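Local coordinates for protein beta-L-arabinobiosidase (Bacteroides thetaiotaomicron, PDB 5MQR) that hydrolyses glycosidic linkages during plant pectin breakdown by a gut bacterium, probably as a beta-L-arabinobiosidase, with an inferred sialidase-type activity, at residues 112-117 against 423-428; 953-958 against 1022-1027. One frame throughout, in Å; residues are numbered along the deposited sequence.

Interaction 1. Residues 112-117 against 423-428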
# COMPACT_ATOMS: atom_id res chain seq x y z
N ASP A 112 -21.83 12.44 12.30
CA ASP A 112 -20.66 11.54 12.15
C ASP A 112 -20.84 10.37 11.18
O ASP A 112 -19.86 9.70 10.86
CB ASP A 112 -20.18 11.03 13.53
CG ASP A 112 -21.26 10.21 14.29
OD1 ASP A 112 -22.35 9.90 13.77
OD2 ASP A 112 -20.99 9.86 15.45
N GLY A 113 -22.05 10.13 10.71
CA GLY A 113 -22.37 8.95 9.89
C GLY A 113 -22.74 7.68 10.66
O GLY A 113 -23.17 6.70 10.03
N TYR A 114 -22.60 7.68 11.99
CA TYR A 114 -22.87 6.51 12.84
C TYR A 114 -24.16 6.60 13.66
O TYR A 114 -24.89 5.61 13.82
CB TYR A 114 -21.69 6.26 13.80
CG TYR A 114 -20.43 5.83 13.09
CD1 TYR A 114 -19.59 6.77 12.49
CD2 TYR A 114 -20.11 4.48 12.97
CE1 TYR A 114 -18.45 6.36 11.81
CE2 TYR A 114 -18.96 4.07 12.29
CZ TYR A 114 -18.14 5.01 11.71
OH TYR A 114 -17.00 4.61 11.07
N GLN A 115 -24.42 7.80 14.20
CA GLN A 115 -25.59 8.12 15.03
C GLN A 115 -26.48 9.08 14.24
O GLN A 115 -26.07 10.20 13.90
CB GLN A 115 -25.12 8.79 16.32
CG GLN A 115 -26.21 9.23 17.27
CD GLN A 115 -25.71 10.14 18.40
OE1 GLN A 115 -24.73 10.88 18.27
NE2 GLN A 115 -26.42 10.10 19.52
N TRP A 116 -27.72 8.66 14.01
CA TRP A 116 -28.64 9.36 13.15
C TRP A 116 -29.92 9.79 13.90
O TRP A 116 -30.36 9.12 14.84
CB TRP A 116 -29.05 8.45 11.99
CG TRP A 116 -27.92 8.08 11.11
CD1 TRP A 116 -26.95 7.16 11.36
CD2 TRP A 116 -27.63 8.64 9.83
NE1 TRP A 116 -26.06 7.11 10.31
CE2 TRP A 116 -26.46 8.01 9.36
CE3 TRP A 116 -28.25 9.61 9.04
CZ2 TRP A 116 -25.89 8.33 8.13
CZ3 TRP A 116 -27.69 9.91 7.82
CH2 TRP A 116 -26.52 9.28 7.37
N THR A 117 -30.53 10.88 13.45
CA THR A 117 -31.87 11.24 13.89
C THR A 117 -32.88 10.24 13.33
O THR A 117 -32.58 9.47 12.39
CB THR A 117 -32.25 12.64 13.37
OG1 THR A 117 -32.17 12.64 11.94
CG2 THR A 117 -31.32 13.72 13.94
N GLY A 423 -11.85 6.47 21.11
CA GLY A 423 -13.02 7.04 21.77
C GLY A 423 -14.34 6.55 21.22
O GLY A 423 -15.33 6.55 21.93
N SER A 424 -14.36 6.12 19.96
CA SER A 424 -15.58 5.64 19.29
C SER A 424 -15.17 4.69 18.15
O SER A 424 -13.99 4.66 17.76
CB SER A 424 -16.37 6.81 18.71
OG SER A 424 -15.65 7.43 17.64
N ILE A 425 -16.15 3.94 17.63
CA ILE A 425 -15.85 2.97 16.56
C ILE A 425 -15.36 3.62 15.27
O ILE A 425 -14.59 3.00 14.54
CB ILE A 425 -17.00 1.96 16.28
CG1 ILE A 425 -18.28 2.64 15.83
CG2 ILE A 425 -17.23 1.07 17.50
CD1 ILE A 425 -19.32 1.64 15.33
N ALA A 426 -15.76 4.87 15.02
CA ALA A 426 -15.22 5.65 13.90
C ALA A 426 -13.70 5.68 13.89
O ALA A 426 -13.12 5.89 12.84
CB ALA A 426 -15.76 7.08 13.92
N GLU A 427 -13.06 5.50 15.05
CA GLU A 427 -11.59 5.47 15.12
C GLU A 427 -10.97 4.08 14.93
O GLU A 427 -9.74 3.95 14.92
CB GLU A 427 -11.11 6.10 16.44
CG GLU A 427 -11.30 7.61 16.53
CD GLU A 427 -11.18 8.09 17.96
OE1 GLU A 427 -10.06 8.05 18.51
OE2 GLU A 427 -12.22 8.50 18.54
N LEU A 428 -11.80 3.05 14.77
CA LEU A 428 -11.32 1.71 14.45
C LEU A 428 -11.10 1.54 12.95
O LEU A 428 -11.77 0.76 12.28
CB LEU A 428 -12.24 0.64 15.01
CG LEU A 428 -12.44 0.67 16.52
CD1 LEU A 428 -13.27 -0.54 16.97
CD2 LEU A 428 -11.13 0.71 17.28

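Interaction 2. Residues 953-958 against 1022-1027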
# COMPACT_ATOMS: atom_id res chain seq x y z
N GLN A 953 32.95 2.80 -6.26
CA GLN A 953 33.54 3.91 -5.53
C GLN A 953 33.01 5.26 -6.07
O GLN A 953 32.55 6.11 -5.29
CB GLN A 953 35.06 3.89 -5.62
CG GLN A 953 35.68 2.79 -4.79
CD GLN A 953 37.19 2.81 -4.83
OE1 GLN A 953 37.79 2.76 -5.91
NE2 GLN A 953 37.82 2.91 -3.65
N THR A 954 33.12 5.44 -7.38
CA THR A 954 32.67 6.66 -8.02
C THR A 954 31.17 6.97 -7.76
O THR A 954 30.80 8.10 -7.43
CB THR A 954 32.92 6.59 -9.53
OG1 THR A 954 34.31 6.34 -9.77
CG2 THR A 954 32.47 7.90 -10.24
N LEU A 955 30.33 5.96 -7.90
CA LEU A 955 28.88 6.13 -7.68
C LEU A 955 28.52 6.41 -6.23
O LEU A 955 27.60 7.15 -5.95
CB LEU A 955 28.12 4.92 -8.23
CG LEU A 955 28.07 4.89 -9.76
CD1 LEU A 955 27.78 3.49 -10.29
CD2 LEU A 955 27.04 5.87 -10.32
N THR A 956 29.28 5.83 -5.30
CA THR A 956 29.07 6.03 -3.87
C THR A 956 29.41 7.46 -3.55
O THR A 956 28.65 8.16 -2.90
CB THR A 956 29.94 5.05 -3.05
OG1 THR A 956 29.48 3.72 -3.30
CG2 THR A 956 29.85 5.33 -1.54
N ALA A 957 30.57 7.89 -4.05
CA ALA A 957 31.05 9.27 -3.94
C ALA A 957 30.10 10.27 -4.58
O ALA A 957 29.86 11.35 -4.02
CB ALA A 957 32.43 9.36 -4.56
N MSE A 958 29.57 9.93 -5.76
CA MSE A 958 28.67 10.83 -6.51
C MSE A 958 27.40 11.05 -5.75
O MSE A 958 26.89 12.17 -5.68
CB MSE A 958 28.35 10.25 -7.87
CG MSE A 958 27.69 11.26 -8.78
SE MSE A 958 27.18 10.45 -10.52
CE MSE A 958 28.61 9.20 -11.01
N ASN A 1022 24.06 -3.38 -4.78
CA ASN A 1022 22.88 -3.20 -4.01
C ASN A 1022 23.03 -2.16 -2.92
O ASN A 1022 22.02 -1.56 -2.49
CB ASN A 1022 22.40 -4.53 -3.50
CG ASN A 1022 21.73 -5.36 -4.59
OD1 ASN A 1022 21.09 -4.81 -5.49
ND2 ASN A 1022 21.81 -6.67 -4.48
N ASP A 1023 24.25 -1.90 -2.47
CA ASP A 1023 24.45 -0.79 -1.57
C ASP A 1023 24.13 0.51 -2.26
O ASP A 1023 23.63 1.44 -1.64
CB ASP A 1023 25.86 -0.73 -1.01
CG ASP A 1023 26.02 0.39 -0.02
OD1 ASP A 1023 25.23 0.45 0.96
OD2 ASP A 1023 26.88 1.25 -0.26
N LEU A 1024 24.44 0.56 -3.55
CA LEU A 1024 24.16 1.75 -4.38
C LEU A 1024 22.67 1.87 -4.64
O LEU A 1024 22.12 2.97 -4.62
CB LEU A 1024 24.89 1.67 -5.73
CG LEU A 1024 26.37 1.29 -5.72
CD1 LEU A 1024 26.85 1.12 -7.16
CD2 LEU A 1024 27.21 2.34 -5.00
N MSE A 1025 22.01 0.74 -4.88
CA MSE A 1025 20.57 0.72 -5.09
C MSE A 1025 19.86 1.26 -3.86
O MSE A 1025 19.01 2.13 -3.97
CB MSE A 1025 20.07 -0.69 -5.41
CG MSE A 1025 20.60 -1.28 -6.71
SE MSE A 1025 19.67 -0.45 -8.23
CE MSE A 1025 18.01 -1.49 -7.96
N ILE A 1026 20.25 0.78 -2.68
CA ILE A 1026 19.61 1.11 -1.43
C ILE A 1026 19.92 2.53 -0.94
O ILE A 1026 19.01 3.26 -0.50
CB ILE A 1026 19.98 0.08 -0.36
CG1 ILE A 1026 19.39 -1.28 -0.73
CG2 ILE A 1026 19.48 0.50 1.03
CD1 ILE A 1026 19.94 -2.45 0.07
N THR A 1027 21.18 2.93 -1.02
CA THR A 1027 21.59 4.22 -0.44
C THR A 1027 21.62 5.39 -1.42
O THR A 1027 21.64 6.53 -0.97
CB THR A 1027 22.97 4.17 0.27
OG1 THR A 1027 23.99 3.87 -0.68
CG2 THR A 1027 22.97 3.15 1.36
O HOH W 1 28.98 1.34 -2.01

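Interaction 1. Residues 112-117 against 423-428
The aromatic ring of Tyr114 reaches across to the short 3-10 turn 425-427 and meets it at two places. Near its outer end, CE1 of Tyr114 lies 3.5 Å from the methyl CB of Ala426, and the hydroxyl OH of Tyr114 comes equally near CA of that alanine. The backbone N of Ala426 stands over one ring face, 4.1 Å above the plane and displaced toward the rim. Along the other side of the ring, CD2 of Tyr114 is approached obliquely by CD1 of Ile425 at 3.8 Å, with CG1 nearly as close. A chi1 of 61° places CG1 of Ile425 beside the ring, and the extended chi2 (170°) runs CD1 on past it, laying this end of the side chain along the CD2-CE2 side of Tyr114.

The backbone that carries the ring is held by Asp112, whose OD1 accepts hydrogen bonds from N of Tyr114 at 2.9 Å (an Asx turn), from above the carboxylate plane, and from N of Gln115 at 3.0 Å on the syn side, together an Asx motif. At the far end, the Tyr114 hydroxyl is hydrogen-bonded to His52 and Arg402.

No hydrogen bond joins the two loops directly. Their contact is apolar and its fit depends on shape, whereas the polar tie is indirect, through Arg402, which bonds both Tyr114 OH and Ala426 O.

Interaction 2. Residues 953-958 against 1022-1027
Leu1024 projects from the start of helix 1022-1029 toward helix 948-964 and places its two methyl groups against two successive residues, Leu955 and Thr956. With CG of Leu1024 anti to the carbonyl carbon (chi1 -48°) and CD1 anti to CA (chi2 174°), one methyl is directed to each of these neighbours. CD1 of Leu1024 takes the apolar side, 4.0 Å from CD1 of Leu955 and nearly as close to that residue's CB. The other branch, CD2 of Leu1024, turns to the threonine and approaches OG1 of Thr956 to 3.2 Å, a close van der Waals approach between a methyl and a hydroxyl. Both pairs of side chains cross at about a right angle.

The Thr956 hydroxyl also has polar partners. It is hydrogen-bonded to the carbonyl oxygen of Ala952, one turn earlier in its own helix, and accepts a hydrogen bond from a water 2.8 Å from OG1 of Thr956. The same water donates to OD2 of Asp1023 at 2.7 Å, so a single bridge links the helices beside the leucine methyls. The other carboxylate oxygen, OD1 of Asp1023, is held by a salt bridge to Arg720 and by the indole nitrogen of Trp721. One turn along, OG1 of Thr1027 donates to the carbonyl oxygen of Asp1023 at 2.6 Å, and the backbone N of Thr1027 reaches that oxygen from the opposite face of its plane.

Met979 of helix 972-985 touches both leucines, and Tyr982 of that helix also packs on Leu1024. The arrangement is buried helix-to-helix packing with a water bridge alongside, consistent with the helical, probably (alpha/alpha)6-barrel, core of an MGH1-like glycoside hydrolase domain.

Interaction 1 and interaction 2 lie on opposite sides of the centre of the chain, their centres about 50 Å apart and their nearest atoms about 33 Å apart, with no residue in common. Both partners of interaction 1 precede those of interaction 2 in the sequence. Interaction 1 is a surface contact between two loops, one joining strands 104-110 and 120-123 of an N-terminal propeller sheet, the other leading into strand 431-435. Interaction 2 is buried between helices 948-964 and 1022-1029 of the C-terminal helical region. The two therefore belong to separate structural parts of one polypeptide, which combines a beta-rich N-terminal half with a helical glycosidase-like module.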